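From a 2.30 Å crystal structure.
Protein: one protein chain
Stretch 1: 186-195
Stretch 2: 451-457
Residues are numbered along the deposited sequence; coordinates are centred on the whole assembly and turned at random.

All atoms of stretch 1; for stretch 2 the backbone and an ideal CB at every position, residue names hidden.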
# COMPACT_ATOMS: atom_id res chain seq x y z
N LYS A 186 -2.11 -15.43 15.70
CA LYS A 186 -3.28 -15.39 16.56
C LYS A 186 -3.90 -13.98 16.73
O LYS A 186 -5.14 -13.81 16.64
CB LYS A 186 -2.90 -16.00 17.90
CG LYS A 186 -3.98 -15.95 18.97
CD LYS A 186 -3.62 -16.93 20.01
CE LYS A 186 -4.77 -17.22 20.98
NZ LYS A 186 -5.31 -15.99 21.67
N LEU A 187 -3.05 -12.98 17.00
CA LEU A 187 -3.45 -11.56 17.06
C LEU A 187 -4.15 -11.07 15.76
O LEU A 187 -5.19 -10.39 15.85
CB LEU A 187 -2.24 -10.66 17.36
CG LEU A 187 -1.57 -10.70 18.75
CD1 LEU A 187 -0.20 -9.99 18.71
CD2 LEU A 187 -2.46 -10.10 19.81
N VAL A 188 -3.56 -11.34 14.59
CA VAL A 188 -4.19 -11.05 13.31
C VAL A 188 -5.55 -11.80 13.07
O VAL A 188 -6.59 -11.16 12.76
CB VAL A 188 -3.21 -11.26 12.15
CG1 VAL A 188 -3.91 -11.22 10.84
CG2 VAL A 188 -2.14 -10.17 12.15
N LEU A 189 -5.59 -13.12 13.25
CA LEU A 189 -6.86 -13.82 13.17
C LEU A 189 -7.95 -13.26 14.06
O LEU A 189 -9.07 -13.02 13.60
CB LEU A 189 -6.73 -15.30 13.49
CG LEU A 189 -5.97 -16.16 12.48
CD1 LEU A 189 -6.44 -17.52 12.80
CD2 LEU A 189 -6.27 -15.82 11.06
N GLU A 190 -7.62 -13.04 15.33
CA GLU A 190 -8.61 -12.66 16.34
C GLU A 190 -9.04 -11.21 16.22
O GLU A 190 -10.21 -10.88 16.37
CB GLU A 190 -8.11 -12.98 17.77
CG GLU A 190 -8.05 -14.49 18.02
CD GLU A 190 -7.68 -14.88 19.45
OE1 GLU A 190 -6.97 -14.11 20.12
OE2 GLU A 190 -8.11 -15.99 19.92
N ARG A 191 -8.09 -10.34 15.93
CA ARG A 191 -8.35 -8.90 16.01
C ARG A 191 -8.74 -8.27 14.72
O ARG A 191 -9.56 -7.32 14.73
CB ARG A 191 -7.18 -8.17 16.67
CG ARG A 191 -7.11 -8.63 18.13
CD ARG A 191 -6.09 -7.95 18.94
NE ARG A 191 -6.05 -8.63 20.23
CZ ARG A 191 -5.31 -8.23 21.27
NH1 ARG A 191 -4.53 -7.14 21.16
NH2 ARG A 191 -5.36 -8.92 22.40
N LEU A 192 -8.17 -8.77 13.61
CA LEU A 192 -8.50 -8.24 12.29
C LEU A 192 -9.67 -8.99 11.73
O LEU A 192 -10.62 -8.39 11.19
CB LEU A 192 -7.30 -8.28 11.34
CG LEU A 192 -7.52 -7.75 9.93
CD1 LEU A 192 -7.95 -6.28 9.93
CD2 LEU A 192 -6.25 -7.94 9.12
N PHE A 193 -9.63 -10.31 11.87
CA PHE A 193 -10.66 -11.14 11.27
C PHE A 193 -11.76 -11.62 12.24
O PHE A 193 -12.76 -12.18 11.79
CB PHE A 193 -10.03 -12.27 10.43
CG PHE A 193 -9.31 -11.74 9.18
CD1 PHE A 193 -10.03 -11.21 8.11
CD2 PHE A 193 -7.92 -11.71 9.12
CE1 PHE A 193 -9.40 -10.69 6.92
CE2 PHE A 193 -7.29 -11.19 7.96
CZ PHE A 193 -8.05 -10.68 6.85
N LYS A 194 -11.60 -11.39 13.54
CA LYS A 194 -12.57 -11.92 14.54
C LYS A 194 -12.78 -13.43 14.49
O LYS A 194 -13.92 -13.93 14.63
CB LYS A 194 -13.93 -11.23 14.35
CG LYS A 194 -13.82 -9.70 14.35
CD LYS A 194 -13.29 -9.22 15.73
CE LYS A 194 -14.30 -9.61 16.83
NZ LYS A 194 -13.97 -8.94 18.11
N LEU A 195 -11.69 -14.17 14.27
CA LEU A 195 -11.73 -15.63 14.24
C LEU A 195 -11.07 -16.14 15.51
O LEU A 195 -9.89 -15.94 15.71
CB LEU A 195 -10.98 -16.17 13.03
CG LEU A 195 -11.54 -15.91 11.62
CD1 LEU A 195 -10.53 -16.30 10.56
CD2 LEU A 195 -12.85 -16.62 11.39
N UNK A 451 -11.53 -0.95 17.40
CA UNK A 451 -10.65 -1.06 18.54
C UNK A 451 -9.64 -2.21 18.42
O UNK A 451 -8.45 -2.01 18.66
CB UNK A 451 -11.49 -1.24 19.81
N UNK A 452 -10.12 -3.42 18.08
CA UNK A 452 -9.15 -4.51 17.94
C UNK A 452 -8.10 -4.22 16.83
O UNK A 452 -6.95 -4.64 16.98
CB UNK A 452 -9.89 -5.81 17.63
N UNK A 453 -8.49 -3.55 15.74
CA UNK A 453 -7.54 -3.23 14.69
C UNK A 453 -6.56 -2.16 15.15
O UNK A 453 -5.37 -2.26 14.83
CB UNK A 453 -8.27 -2.77 13.43
N UNK A 454 -7.01 -1.17 15.92
CA UNK A 454 -6.07 -0.24 16.56
C UNK A 454 -5.00 -0.89 17.44
O UNK A 454 -3.89 -0.37 17.52
CB UNK A 454 -6.86 0.76 17.41
N UNK A 455 -5.33 -1.98 18.12
CA UNK A 455 -4.33 -2.61 19.00
C UNK A 455 -3.27 -3.35 18.18
O UNK A 455 -2.19 -3.62 18.65
CB UNK A 455 -5.01 -3.58 19.97
N UNK A 456 -3.60 -3.68 16.95
CA UNK A 456 -2.65 -4.31 16.03
C UNK A 456 -1.76 -3.25 15.39
O UNK A 456 -0.56 -3.40 15.35
CB UNK A 456 -3.39 -5.11 14.95
N UNK A 457 -2.37 -2.19 14.87
CA UNK A 457 -1.66 -1.25 14.00
C UNK A 457 -1.53 0.21 14.46
O UNK A 457 -0.90 1.04 13.78
CB UNK A 457 -2.36 -1.25 12.64

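Helix 186-191 and helix 451-457 run nearly antiparallel: their N-to-C directions differ by 158° and their axes approach to 9.6 Å. The closest CA pairings are Arg191 with position 452 (4.9 Å between CA atoms) and Leu192 with position 453 (5.6 Å between CA atoms), so the backbones come nearest at Arg191 and Leu192, beside the early positions of the second segment.

At position 451 the CA-to-CB bond points sideways and no atom of stretch 1 lies within 5.5 Å of the ideal CB. Stretch 1 therefore places no demand here, and many side chains would do. The residue is Ser451, which makes no contact across the pair.

Position 452 is the most constrained. CA-to-CB points toward stretch 1, and the ideal CB lies only 3.3 Å from Arg191 O, which leaves little room directly ahead. A small or compact side chain suits this site: alanine, serine or proline. The phi of -61° is compatible with proline, and the helix is kinked here, with N of 452 and of 453 lacking a bond to the turn before; a residue without an amide hydrogen loses nothing. The deposited residue is Pro452. Its CB sits 3.2 Å from Arg191 O and 3.8 Å from Arg191 CB, while the ring carries CG to 4.4 Å from Lys194 NZ.

At 453 the bond points sideways, with the ideal CB 4.9 Å from Arg191 O and 5.0 Å from Leu192 CD1. An aliphatic group of modest length, such as valine, isoleucine or leucine, could close that gap. Val453 does so: with chi1 in t, its CG2 comes to 3.5 Å from Leu192 CD1, an apolar contact, and lies 3.9 Å from Arg191 O.

Position 454 has an ideal CB with no stretch 1 atom within 5.5 Å, so polar or charged residues fit as well as any. It is Arg454, whose NH1 is hydrogen-bonded elsewhere in the structure.

Position 455 again points toward stretch 1, its ideal CB 3.8 Å from Arg191 NH1. A short acceptor would answer that donor: serine, threonine, asparagine or aspartate. Ser455, with chi1 in p, accepts a hydrogen bond from Arg191 NH1 to its OG (3.1 Å, N-H...O angle 136°), and the same OG donates to Pro452 O at 2.9 Å, tying the cross-helix contact to the preceding turn.

The CA-to-CB bond at 456 points sideways, and its ideal CB is 5.2 Å from Arg191 CB. Leu187, Arg191 and Leu192 offer carbon beyond it, so a longer apolar chain, leucine or methionine, is favoured. Leu456 extends in m,t: CD2 reaches 3.8 Å from Leu187 CB, CG lies 3.9 Å from Arg191 CB, and CD1 is 3.9 Å from Leu192 CB. It has the largest covered area of stretch 2.

Position 457 is out of reach, and stretch 1 leaves its choice free. Ser457 makes no contact across the pair.

Stretch 2 (451-457) SPVRSLS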
# COMPACT_ATOMS: atom_id res chain seq x y z
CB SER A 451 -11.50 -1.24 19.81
OG SER A 451 -10.66 -0.98 20.89
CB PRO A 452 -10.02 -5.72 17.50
CG PRO A 452 -11.39 -5.39 17.92
CD PRO A 452 -11.49 -3.87 17.77
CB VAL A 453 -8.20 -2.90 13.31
CG1 VAL A 453 -7.20 -2.23 12.36
CG2 VAL A 453 -8.71 -4.17 12.65
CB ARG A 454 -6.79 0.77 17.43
CG ARG A 454 -7.50 1.84 16.65
CD ARG A 454 -7.77 3.06 17.51
NE ARG A 454 -8.45 2.75 18.77
CZ ARG A 454 -9.76 2.54 18.92
NH1 ARG A 454 -10.59 2.58 17.86
NH2 ARG A 454 -10.25 2.31 20.15
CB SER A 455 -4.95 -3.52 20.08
OG SER A 455 -5.40 -4.72 19.48
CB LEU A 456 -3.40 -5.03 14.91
CG LEU A 456 -4.17 -6.31 15.15
CD1 LEU A 456 -4.75 -6.73 13.78
CD2 LEU A 456 -3.28 -7.40 15.70
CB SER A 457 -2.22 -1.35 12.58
OG SER A 457 -3.62 -1.22 12.63
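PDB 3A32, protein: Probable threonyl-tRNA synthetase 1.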